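Local coordinates for protein octaprenyl-diphosphate synthase (Bacteroides thetaiotaomicron, PDB 3RMG) that probably acts as a magnesium-dependent prenyltransferase, lengthening allylic diphosphates with isoprene units as in other members of the FPP/GGPP synthase family, at residues Ser5-Ile9 and Thr316-Tyr320; Pro12-Leu17 and Leu56-Arg60; Lys213-Phe217 and Val321-Glu325. All coordinates share one frame; numbering follows the deposited sequence.

Interaction 1: Ser5-Ile9 and Thr316-Tyr320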
ATOM      1  N   SER A   5       2.020  37.948   4.444  1.00 51.78           N
ATOM      2  CA  SER A   5       1.641  36.718   5.154  1.00 52.98           C
ATOM      3  C   SER A   5       2.531  35.527   4.824  1.00 52.76           C
ATOM      4  O   SER A   5       3.090  34.900   5.719  1.00 54.92           O
ATOM      5  CB  SER A   5       0.176  36.376   4.886  1.00 48.99           C
ATOM      6  OG  SER A   5      -0.654  37.353   5.495  1.00 59.21           O
ATOM      7  N   ILE A   6       2.672  35.215   3.542  1.00 51.47           N
ATOM      8  CA  ILE A   6       3.501  34.081   3.141  1.00 54.37           C
ATOM      9  C   ILE A   6       4.878  34.123   3.804  1.00 53.51           C
ATOM     10  O   ILE A   6       5.410  33.090   4.235  1.00 49.52           O
ATOM     11  CB  ILE A   6       3.669  34.012   1.616  1.00 54.71           C
ATOM     12  CG1 ILE A   6       2.399  33.459   0.969  1.00 61.83           C
ATOM     13  CG2 ILE A   6       4.813  33.102   1.256  1.00 58.41           C
ATOM     14  CD1 ILE A   6       1.113  33.917   1.626  1.00 60.41           C
ATOM     15  N   SER A   7       5.454  35.317   3.892  1.00 47.87           N
ATOM     16  CA  SER A   7       6.771  35.453   4.505  1.00 46.87           C
ATOM     17  C   SER A   7       6.740  35.079   5.997  1.00 40.93           C
ATOM     18  O   SER A   7       7.572  34.304   6.459  1.00 39.57           O
ATOM     19  CB  SER A   7       7.332  36.870   4.305  1.00 51.22           C
ATOM     20  OG  SER A   7       8.626  36.986   4.890  1.00 53.84           O
ATOM     21  N   LEU A   8       5.773  35.619   6.740  1.00 37.81           N
ATOM     22  CA  LEU A   8       5.628  35.284   8.156  1.00 37.70           C
ATOM     23  C   LEU A   8       5.511  33.778   8.367  1.00 42.61           C
ATOM     24  O   LEU A   8       5.932  33.257   9.403  1.00 42.65           O
ATOM     25  CB  LEU A   8       4.417  35.975   8.759  1.00 36.17           C
ATOM     26  CG  LEU A   8       4.451  37.495   8.803  1.00 38.01           C
ATOM     27  CD1 LEU A   8       3.112  38.040   9.341  1.00 31.91           C
ATOM     28  CD2 LEU A   8       5.604  37.943   9.669  1.00 36.84           C
ATOM     29  N   ILE A   9       4.950  33.088   7.374  1.00 42.82           N
ATOM     30  CA  ILE A   9       4.743  31.650   7.444  1.00 42.97           C
ATOM     31  C   ILE A   9       5.968  30.801   7.066  1.00 45.20           C
ATOM     32  O   ILE A   9       6.307  29.855   7.774  1.00 42.65           O
ATOM     33  CB  ILE A   9       3.575  31.217   6.546  1.00 45.07           C
ATOM     34  CG1 ILE A   9       2.242  31.751   7.074  1.00 39.73           C
ATOM     35  CG2 ILE A   9       3.538  29.695   6.421  1.00 43.59           C
ATOM     36  CD1 ILE A   9       1.095  31.582   6.050  1.00 39.84           C
ATOM     37  N   THR A 316      -0.744  32.914  11.368  1.00 44.97           N
ATOM     38  CA  THR A 316      -0.882  33.383   9.988  1.00 41.85           C
ATOM     39  C   THR A 316      -1.245  32.229   9.045  1.00 44.50           C
ATOM     40  O   THR A 316      -2.076  32.370   8.167  1.00 46.79           O
ATOM     41  CB  THR A 316       0.413  34.062   9.472  1.00 40.93           C
ATOM     42  OG1 THR A 316       0.870  35.021  10.429  1.00 50.15           O
ATOM     43  CG2 THR A 316       0.162  34.771   8.150  1.00 41.82           C
ATOM     44  N   TYR A 317      -0.599  31.089   9.213  1.00 47.69           N
ATOM     45  CA  TYR A 317      -0.983  29.892   8.473  1.00 47.07           C
ATOM     46  C   TYR A 317      -2.494  29.642   8.614  1.00 48.72           C
ATOM     47  O   TYR A 317      -3.200  29.428   7.636  1.00 40.31           O
ATOM     48  CB  TYR A 317      -0.214  28.718   9.053  1.00 43.53           C
ATOM     49  CG  TYR A 317      -0.452  27.368   8.424  1.00 46.73           C
ATOM     50  CD1 TYR A 317       0.398  26.883   7.430  1.00 46.62           C
ATOM     51  CD2 TYR A 317      -1.484  26.548   8.864  1.00 36.76           C
ATOM     52  CE1 TYR A 317       0.207  25.627   6.872  1.00 45.63           C
ATOM     53  CE2 TYR A 317      -1.688  25.292   8.311  1.00 42.60           C
ATOM     54  CZ  TYR A 317      -0.840  24.837   7.322  1.00 51.73           C
ATOM     55  OH  TYR A 317      -1.038  23.591   6.782  1.00 56.37           O
ATOM     56  N   LEU A 318      -2.994  29.680   9.840  1.00 43.39           N
ATOM     57  CA  LEU A 318      -4.377  29.324  10.068  1.00 45.91           C
ATOM     58  C   LEU A 318      -5.318  30.400   9.520  1.00 49.18           C
ATOM     59  O   LEU A 318      -6.377  30.079   8.989  1.00 44.76           O
ATOM     60  CB  LEU A 318      -4.627  28.997  11.552  1.00 44.24           C
ATOM     61  CG  LEU A 318      -6.003  28.418  11.913  1.00 56.95           C
ATOM     62  CD1 LEU A 318      -6.513  27.463  10.842  1.00 53.65           C
ATOM     63  CD2 LEU A 318      -5.971  27.715  13.256  1.00 47.74           C
ATOM     64  N   ASP A 319      -4.914  31.668   9.600  1.00 51.86           N
ATOM     65  CA  ASP A 319      -5.689  32.747   8.981  1.00 53.63           C
ATOM     66  C   ASP A 319      -5.761  32.577   7.470  1.00 58.78           C
ATOM     67  O   ASP A 319      -6.781  32.860   6.851  1.00 60.12           O
ATOM     68  CB  ASP A 319      -5.089  34.109   9.298  1.00 54.24           C
ATOM     69  CG  ASP A 319      -5.476  34.613  10.672  1.00 57.52           C
ATOM     70  OD1 ASP A 319      -4.738  35.453  11.224  1.00 65.96           O
ATOM     71  OD2 ASP A 319      -6.521  34.178  11.201  1.00 61.92           O
ATOM     72  N   TYR A 320      -4.664  32.115   6.882  1.00 59.14           N
ATOM     73  CA  TYR A 320      -4.551  31.979   5.439  1.00 63.38           C
ATOM     74  C   TYR A 320      -5.389  30.800   4.944  1.00 66.81           C
ATOM     75  O   TYR A 320      -6.020  30.874   3.888  1.00 70.44           O
ATOM     76  CB  TYR A 320      -3.087  31.791   5.069  1.00 62.27           C
ATOM     77  CG  TYR A 320      -2.753  32.044   3.623  1.00 75.25           C
ATOM     78  CD1 TYR A 320      -2.312  33.298   3.203  1.00 81.42           C
ATOM     79  CD2 TYR A 320      -2.844  31.022   2.677  1.00 79.88           C
ATOM     80  CE1 TYR A 320      -1.985  33.535   1.877  1.00 88.81           C
ATOM     81  CE2 TYR A 320      -2.520  31.247   1.351  1.00 84.76           C
ATOM     82  CZ  TYR A 320      -2.092  32.504   0.954  1.00 90.70           C
ATOM     83  OH  TYR A 320      -1.769  32.735  -0.366  1.00 90.06           O
TER

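Interaction 2: Pro12-Leu17 and Leu56-Arg60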
ATOM      1  N   PRO A  12      10.686  31.583   8.340  1.00 44.13           N
ATOM      2  CA  PRO A  12      11.305  30.974   9.523  1.00 39.98           C
ATOM      3  C   PRO A  12      11.658  29.513   9.304  1.00 41.83           C
ATOM      4  O   PRO A  12      12.430  28.940  10.083  1.00 39.59           O
ATOM      5  CB  PRO A  12      10.228  31.107  10.609  1.00 35.20           C
ATOM      6  CG  PRO A  12       9.236  32.113  10.072  1.00 41.02           C
ATOM      7  CD  PRO A  12       9.279  31.943   8.577  1.00 37.60           C
ATOM      8  N   ILE A  13      11.117  28.922   8.241  1.00 44.68           N
ATOM      9  CA  ILE A  13      11.358  27.503   7.955  1.00 49.90           C
ATOM     10  C   ILE A  13      11.893  27.304   6.541  1.00 49.94           C
ATOM     11  O   ILE A  13      11.916  26.188   6.009  1.00 46.33           O
ATOM     12  CB  ILE A  13      10.089  26.651   8.173  1.00 43.07           C
ATOM     13  CG1 ILE A  13       8.890  27.297   7.486  1.00 43.63           C
ATOM     14  CG2 ILE A  13       9.795  26.542   9.633  1.00 46.43           C
ATOM     15  CD1 ILE A  13       7.749  26.333   7.231  1.00 48.23           C
ATOM     16  N   GLU A  14      12.345  28.405   5.959  1.00 51.45           N
ATOM     17  CA  GLU A  14      12.852  28.448   4.598  1.00 50.86           C
ATOM     18  C   GLU A  14      13.848  27.323   4.263  1.00 46.78           C
ATOM     19  O   GLU A  14      13.731  26.670   3.222  1.00 46.30           O
ATOM     20  CB  GLU A  14      13.515  29.810   4.382  1.00 57.75           C
ATOM     21  CG  GLU A  14      13.525  30.337   2.943  1.00 68.48           C
ATOM     22  CD  GLU A  14      14.359  31.620   2.807  1.00 81.09           C
ATOM     23  OE1 GLU A  14      14.261  32.506   3.688  1.00 74.28           O
ATOM     24  OE2 GLU A  14      15.126  31.737   1.825  1.00 84.86           O
ATOM     25  N   ALA A  15      14.837  27.121   5.127  1.00 39.74           N
ATOM     26  CA  ALA A  15      15.919  26.172   4.859  1.00 45.13           C
ATOM     27  C   ALA A  15      15.430  24.739   4.965  1.00 49.33           C
ATOM     28  O   ALA A  15      15.781  23.888   4.141  1.00 52.96           O
ATOM     29  CB  ALA A  15      17.132  26.409   5.812  1.00 33.87           C
ATOM     30  N   GLU A  16      14.617  24.472   5.985  1.00 53.66           N
ATOM     31  CA  GLU A  16      14.085  23.126   6.190  1.00 50.70           C
ATOM     32  C   GLU A  16      13.008  22.794   5.157  1.00 46.45           C
ATOM     33  O   GLU A  16      12.833  21.636   4.787  1.00 45.79           O
ATOM     34  CB  GLU A  16      13.609  22.911   7.631  1.00 49.61           C
ATOM     35  CG  GLU A  16      12.996  24.116   8.275  1.00 56.58           C
ATOM     36  CD  GLU A  16      14.023  25.059   8.891  1.00 56.89           C
ATOM     37  OE1 GLU A  16      14.564  24.758   9.990  1.00 41.88           O
ATOM     38  OE2 GLU A  16      14.257  26.123   8.280  1.00 54.34           O
ATOM     39  N   LEU A  17      12.324  23.814   4.656  1.00 45.95           N
ATOM     40  CA  LEU A  17      11.451  23.631   3.511  1.00 50.50           C
ATOM     41  C   LEU A  17      12.211  23.142   2.282  1.00 52.86           C
ATOM     42  O   LEU A  17      11.688  22.361   1.483  1.00 53.21           O
ATOM     43  CB  LEU A  17      10.735  24.923   3.162  1.00 46.14           C
ATOM     44  CG  LEU A  17       9.302  25.001   3.667  1.00 57.56           C
ATOM     45  CD1 LEU A  17       8.711  26.352   3.320  1.00 54.16           C
ATOM     46  CD2 LEU A  17       8.465  23.857   3.089  1.00 50.33           C
ATOM     47  N   LEU A  56       6.749  21.247   9.777  1.00 36.18           N
ATOM     48  CA  LEU A  56       7.920  22.042  10.108  1.00 38.27           C
ATOM     49  C   LEU A  56       7.609  23.058  11.196  1.00 41.98           C
ATOM     50  O   LEU A  56       8.354  23.152  12.182  1.00 42.67           O
ATOM     51  CB  LEU A  56       8.504  22.719   8.858  1.00 36.68           C
ATOM     52  CG  LEU A  56       8.834  21.719   7.741  1.00 41.75           C
ATOM     53  CD1 LEU A  56       9.337  22.401   6.503  1.00 33.51           C
ATOM     54  CD2 LEU A  56       9.840  20.687   8.225  1.00 35.26           C
ATOM     55  N   LEU A  57       6.521  23.814  11.042  1.00 33.87           N
ATOM     56  CA  LEU A  57       6.197  24.814  12.068  1.00 34.47           C
ATOM     57  C   LEU A  57       5.995  24.177  13.445  1.00 35.22           C
ATOM     58  O   LEU A  57       6.541  24.668  14.438  1.00 33.83           O
ATOM     59  CB  LEU A  57       5.003  25.692  11.681  1.00 30.03           C
ATOM     60  CG  LEU A  57       5.152  26.642  10.484  1.00 31.78           C
ATOM     61  CD1 LEU A  57       3.842  27.241  10.121  1.00 31.61           C
ATOM     62  CD2 LEU A  57       6.170  27.743  10.741  1.00 38.19           C
ATOM     63  N   VAL A  58       5.225  23.089  13.520  1.00 38.82           N
ATOM     64  CA  VAL A  58       4.957  22.440  14.826  1.00 31.89           C
ATOM     65  C   VAL A  58       6.246  21.975  15.496  1.00 31.91           C
ATOM     66  O   VAL A  58       6.416  22.129  16.698  1.00 40.09           O
ATOM     67  CB  VAL A  58       3.971  21.230  14.698  1.00 34.64           C
ATOM     68  CG1 VAL A  58       3.995  20.340  15.968  1.00 31.80           C
ATOM     69  CG2 VAL A  58       2.595  21.722  14.449  1.00 30.58           C
ATOM     70  N   ALA A  59       7.150  21.392  14.722  1.00 30.93           N
ATOM     71  CA  ALA A  59       8.415  20.919  15.289  1.00 41.01           C
ATOM     72  C   ALA A  59       9.206  22.093  15.849  1.00 39.65           C
ATOM     73  O   ALA A  59       9.804  22.006  16.935  1.00 32.15           O
ATOM     74  CB  ALA A  59       9.239  20.149  14.248  1.00 36.26           C
ATOM     75  N   ARG A  60       9.179  23.204  15.118  1.00 36.36           N
ATOM     76  CA  ARG A  60       9.896  24.404  15.538  1.00 35.10           C
ATOM     77  C   ARG A  60       9.288  25.035  16.796  1.00 41.84           C
ATOM     78  O   ARG A  60       9.948  25.822  17.479  1.00 46.15           O
ATOM     79  CB  ARG A  60      10.016  25.412  14.390  1.00 31.35           C
ATOM     80  CG  ARG A  60      11.070  25.013  13.331  1.00 31.57           C
ATOM     81  CD  ARG A  60      12.514  25.164  13.828  1.00 41.13           C
ATOM     82  NE  ARG A  60      12.784  26.547  14.210  1.00 45.48           N
ATOM     83  CZ  ARG A  60      13.081  27.510  13.340  1.00 62.41           C
ATOM     84  NH1 ARG A  60      13.168  27.239  12.039  1.00 59.39           N
ATOM     85  NH2 ARG A  60      13.297  28.749  13.770  1.00 67.64           N
TER

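Interaction 3: Lys213-Phe217 and Val321-Glu325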
ATOM      1  N   LYS A 213     -13.588  24.330   4.603  1.00 53.21           N
ATOM      2  CA  LYS A 213     -13.272  25.320   3.575  1.00 54.46           C
ATOM      3  C   LYS A 213     -13.425  24.737   2.174  1.00 53.68           C
ATOM      4  O   LYS A 213     -14.063  25.333   1.316  1.00 51.63           O
ATOM      5  CB  LYS A 213     -11.850  25.854   3.747  1.00 52.25           C
ATOM      6  CG  LYS A 213     -11.761  27.132   4.557  1.00 65.40           C
ATOM      7  CD  LYS A 213     -12.000  28.365   3.689  1.00 77.47           C
ATOM      8  CE  LYS A 213     -13.481  28.596   3.436  1.00 84.93           C
ATOM      9  NZ  LYS A 213     -13.750  29.947   2.857  1.00 85.31           N
ATOM     10  N   ASP A 214     -12.820  23.578   1.948  1.00 51.68           N
ATOM     11  CA  ASP A 214     -12.906  22.910   0.664  1.00 57.17           C
ATOM     12  C   ASP A 214     -14.331  22.543   0.273  1.00 59.38           C
ATOM     13  O   ASP A 214     -14.689  22.634  -0.895  1.00 62.39           O
ATOM     14  CB  ASP A 214     -12.055  21.642   0.661  1.00 61.69           C
ATOM     15  CG  ASP A 214     -10.759  21.818  -0.087  1.00 72.86           C
ATOM     16  OD1 ASP A 214     -10.521  22.931  -0.606  1.00 84.34           O
ATOM     17  OD2 ASP A 214      -9.986  20.841  -0.166  1.00 75.13           O
ATOM     18  N   ASP A 215     -15.127  22.095   1.238  1.00 56.68           N
ATOM     19  CA  ASP A 215     -16.504  21.697   0.963  1.00 51.88           C
ATOM     20  C   ASP A 215     -17.327  22.892   0.475  1.00 54.85           C
ATOM     21  O   ASP A 215     -18.194  22.752  -0.383  1.00 59.33           O
ATOM     22  CB  ASP A 215     -17.150  21.085   2.207  1.00 47.38           C
ATOM     23  CG  ASP A 215     -16.608  19.708   2.533  1.00 46.33           C
ATOM     24  OD1 ASP A 215     -15.823  19.158   1.727  1.00 46.07           O
ATOM     25  OD2 ASP A 215     -16.971  19.171   3.599  1.00 53.85           O
ATOM     26  N   ILE A 216     -17.052  24.066   1.028  1.00 55.71           N
ATOM     27  CA  ILE A 216     -17.724  25.282   0.608  1.00 58.89           C
ATOM     28  C   ILE A 216     -17.411  25.620  -0.852  1.00 62.84           C
ATOM     29  O   ILE A 216     -18.304  25.936  -1.632  1.00 63.21           O
ATOM     30  CB  ILE A 216     -17.344  26.453   1.513  1.00 59.68           C
ATOM     31  CG1 ILE A 216     -18.129  26.375   2.827  1.00 61.29           C
ATOM     32  CG2 ILE A 216     -17.595  27.778   0.804  1.00 59.68           C
ATOM     33  CD1 ILE A 216     -17.563  27.235   3.939  1.00 62.31           C
ATOM     34  N   PHE A 217     -16.141  25.537  -1.223  1.00 64.72           N
ATOM     35  CA  PHE A 217     -15.741  25.786  -2.605  1.00 67.25           C
ATOM     36  C   PHE A 217     -16.632  25.071  -3.613  1.00 69.94           C
ATOM     37  O   PHE A 217     -16.917  25.611  -4.678  1.00 73.18           O
ATOM     38  CB  PHE A 217     -14.286  25.372  -2.839  1.00 68.49           C
ATOM     39  CG  PHE A 217     -13.289  26.246  -2.137  1.00 66.33           C
ATOM     40  CD1 PHE A 217     -12.035  25.757  -1.803  1.00 61.90           C
ATOM     41  CD2 PHE A 217     -13.609  27.554  -1.802  1.00 63.60           C
ATOM     42  CE1 PHE A 217     -11.111  26.556  -1.157  1.00 60.47           C
ATOM     43  CE2 PHE A 217     -12.693  28.360  -1.155  1.00 67.85           C
ATOM     44  CZ  PHE A 217     -11.438  27.859  -0.833  1.00 69.05           C
ATOM     45  N   VAL A 321      -5.395  29.711   5.707  1.00 66.73           N
ATOM     46  CA  VAL A 321      -6.305  28.606   5.437  1.00 69.51           C
ATOM     47  C   VAL A 321      -7.749  29.126   5.403  1.00 72.17           C
ATOM     48  O   VAL A 321      -8.383  29.167   4.346  1.00 68.80           O
ATOM     49  CB  VAL A 321      -6.156  27.494   6.491  1.00 70.80           C
ATOM     50  CG1 VAL A 321      -7.328  26.524   6.438  1.00 68.74           C
ATOM     51  CG2 VAL A 321      -4.843  26.766   6.294  1.00 67.34           C
ATOM     52  N   VAL A 322      -8.252  29.547   6.559  1.00 71.36           N
ATOM     53  CA  VAL A 322      -9.593  30.118   6.658  1.00 74.22           C
ATOM     54  C   VAL A 322      -9.919  31.153   5.572  1.00 79.36           C
ATOM     55  O   VAL A 322     -10.858  30.974   4.797  1.00 83.71           O
ATOM     56  CB  VAL A 322      -9.816  30.761   8.034  1.00 73.60           C
ATOM     57  CG1 VAL A 322     -11.114  31.566   8.045  1.00 75.02           C
ATOM     58  CG2 VAL A 322      -9.828  29.691   9.112  1.00 72.61           C
ATOM     59  N   ALA A 323      -9.148  32.236   5.522  1.00 84.91           N
ATOM     60  CA  ALA A 323      -9.403  33.339   4.589  1.00 87.91           C
ATOM     61  C   ALA A 323      -9.333  32.919   3.127  1.00 90.92           C
ATOM     62  O   ALA A 323      -9.855  33.609   2.254  1.00 91.06           O
ATOM     63  CB  ALA A 323      -8.440  34.497   4.847  1.00 85.16           C
ATOM     64  N   ARG A 324      -8.681  31.792   2.862  1.00 95.97           N
ATOM     65  CA  ARG A 324      -8.535  31.303   1.495  1.00101.18           C
ATOM     66  C   ARG A 324      -9.899  31.196   0.804  1.00105.68           C
ATOM     67  O   ARG A 324     -10.869  30.717   1.400  1.00106.26           O
ATOM     68  CB  ARG A 324      -7.835  29.944   1.490  1.00100.20           C
ATOM     69  CG  ARG A 324      -7.068  29.661   0.220  1.00102.54           C
ATOM     70  CD  ARG A 324      -6.788  28.179   0.052  1.00110.11           C
ATOM     71  NE  ARG A 324      -6.093  27.917  -1.205  1.00117.04           N
ATOM     72  CZ  ARG A 324      -6.648  28.039  -2.409  1.00116.58           C
ATOM     73  NH1 ARG A 324      -5.935  27.785  -3.497  1.00117.78           N
ATOM     74  NH2 ARG A 324      -7.913  28.423  -2.529  1.00113.99           N
ATOM     75  N   GLU A 325      -9.970  31.644  -0.449  1.00108.64           N
ATOM     76  CA  GLU A 325     -11.211  31.561  -1.226  1.00110.83           C
ATOM     77  C   GLU A 325     -10.994  31.447  -2.734  1.00109.95           C
ATOM     78  O   GLU A 325      -9.840  31.538  -3.217  1.00110.12           O
ATOM     79  CB  GLU A 325     -12.134  32.744  -0.911  1.00111.07           C
ATOM     80  CG  GLU A 325     -12.854  32.617   0.427  1.00115.13           C
ATOM     81  CD  GLU A 325     -13.926  33.670   0.622  1.00117.85           C
ATOM     82  OE1 GLU A 325     -13.936  34.654  -0.147  1.00118.97           O
ATOM     83  OE2 GLU A 325     -14.758  33.511   1.544  1.00116.79           O
TER

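Interaction 1: Ser5-Ile9 and Thr316-Tyr320
Ile9 and Thr316 occupy the middle of a helix-helix contact in the all-helical isoprenoid synthase fold, where the short N-terminal helix 5-10 lies against helix 309-323. The two segments run in roughly opposed directions, 136° apart, with their axes 9.5 Å from each other at closest approach. Ile9 reaches across with its longer branch. CG1 is anti to the carbonyl carbon (chi1 -67°) and the chain continues extended through chi2 (168°), which lays the branch along the backbone of the facing helix at Thr316 and Tyr317: Ile9 CG1 is 3.8 Å from Thr316 CB, and Ile9 CD1 is 3.6 Å from Tyr317 CA. The other branch, Ile9 CG2, sits at the edge of the Tyr317 ring, close to its plane and 4.3 Å from Tyr317 CD1. That ring is held at its far end by a hydrogen bond between its hydroxyl and the backbone O of Met50.

Thr316 divides its two branches between neighbours on helix 5-10. Its methyl CG2 meets Ser5 CB at 3.6 Å, whereas OG1 faces Leu8 CD1 at 3.9 Å, the leucine crossing the threonine at about a right angle. This hydroxyl is satisfied within its own helix by a hydrogen bond to Leu312 O, so its meeting with Leu8 is plain packing. On the partly exposed side of the contact, Tyr320 directs its CB toward the N-terminal helix, and its ring comes near Ser5. Ser5 CB approaches this ring obliquely, 4.3 Å from Tyr320 CD1, while Ile9 CD1 lies 4.3 Å from Tyr320 CB.

Interaction 2: Pro12-Leu17 and Leu56-Arg60
Ile13 packs against two successive leucines of helix 50-62 and forms the tight, buried half of this contact. Its CG1 takes the crowded position between the backbone N and the carbonyl carbon (chi1 48°), which lets both CG2 and CD1 face the same helix. Ile13 CD1 rests 4.0 Å from Leu56 CB, and Ile13 CG2 is equally far from Leu57 CD2; the isoleucine crosses Leu57 at about a right angle. Leu56 reaches further along the facing segment, where its CD1 lies 3.8 Å from Leu17 CD2 and as close to the Leu17 backbone N, covering the start of helix 14-23. The leucines also meet other helices, Leu57 touching Ala313 of helix 309-323 and Leu56 touching Leu70 of helix 67-90.

The other half is polar and looser, built by residues that remain partly exposed. The Arg60 chain bends at chi2 and chi3 and thereby brings its guanidinium to the Pro12 carbonyl, while Arg60 CG lies 4.2 Å from Ile13 CG2. Arg60 NH1 donates to Pro12 O at 2.7 Å. The bond is short but not straight (135° at the hydrogen), and the oxygen lies tilted out of the guanidinium plane. The same nitrogen forms a salt bridge with Glu16, OE1 being 3.5 Å from Arg60 NH1; the carboxylate and guanidinium planes are 41° apart, without side-by-side pairing. Val65 touches both charged side chains. The contact thus joins the turn between the two N-terminal helices to helix 50-62 of the polyprenyl synthetase helical bundle characteristic of this family.

Interaction 3: Lys213-Phe217 and Val321-Glu325
Lys213 faces Val322, their CA atoms 6.8 Å apart, and four residues on Phe217 faces Glu325 at a CA separation of 7.5 Å, so the segments progress in the same sense. Residues 213-217 are helical, whereas helix 309-323 ends within the other segment: Arg324 leaves helical geometry (psi 136°) and turns its carbonyl toward Lys213. The lysine is folded by bends at chi2 (-85°) and chi3 (80°), which carry its aliphatic chain past the Val321 and Val322 carbonyls at the end of this helix, Lys213 CD lying 3.1 Å from Val322 O. Its NZ makes a weak hydrogen bond of 3.3 Å to Arg324 O and a long salt bridge, 3.9 Å, to Glu325 OE2. With an alanine at Lys213, the Arg324 carbonyl would probably lose this donor and Glu325 its opposite charge, leaving the last modelled residues less restrained. Phe217 meets the same turn: Arg324 O lies at the ring edge, 3.7 Å from Phe217 CZ, and Glu325 CA approaches obliquely, 3.5 Å from Phe217 CE2. One face of the ring is covered by the Lys213 carbonyl of its own helix. Asp214 and Asp215 begin the second aspartate-rich DDxxD motif, which in relatives binds magnesium and substrate diphosphate. Helix 283-302 packs alongside, its Ile291 touching both Lys213 and Val322 and its Ala287 touching Ile216.

From the N terminus, helix 5-10 is already fixed to the last helix, 309-323, by interaction 1, which closes a loop of 306 residues spanning almost the whole chain. Directly afterwards, interaction 2 holds the start of helix 14-23 to helix 50-62, a short loop contained within the long one. The two touch where Ile9 O meets Leu57 CD2, at 3.6 Å. Interaction 3 opens much later, at helix 193-217, and closes just beyond residues 316-320, so it crosses interaction 1 while following interaction 2 in series. Helix 309-323 thus serves interactions 1 and 3, linking helix 5-10 to helix 193-217, which carries the start of the second aspartate-rich motif.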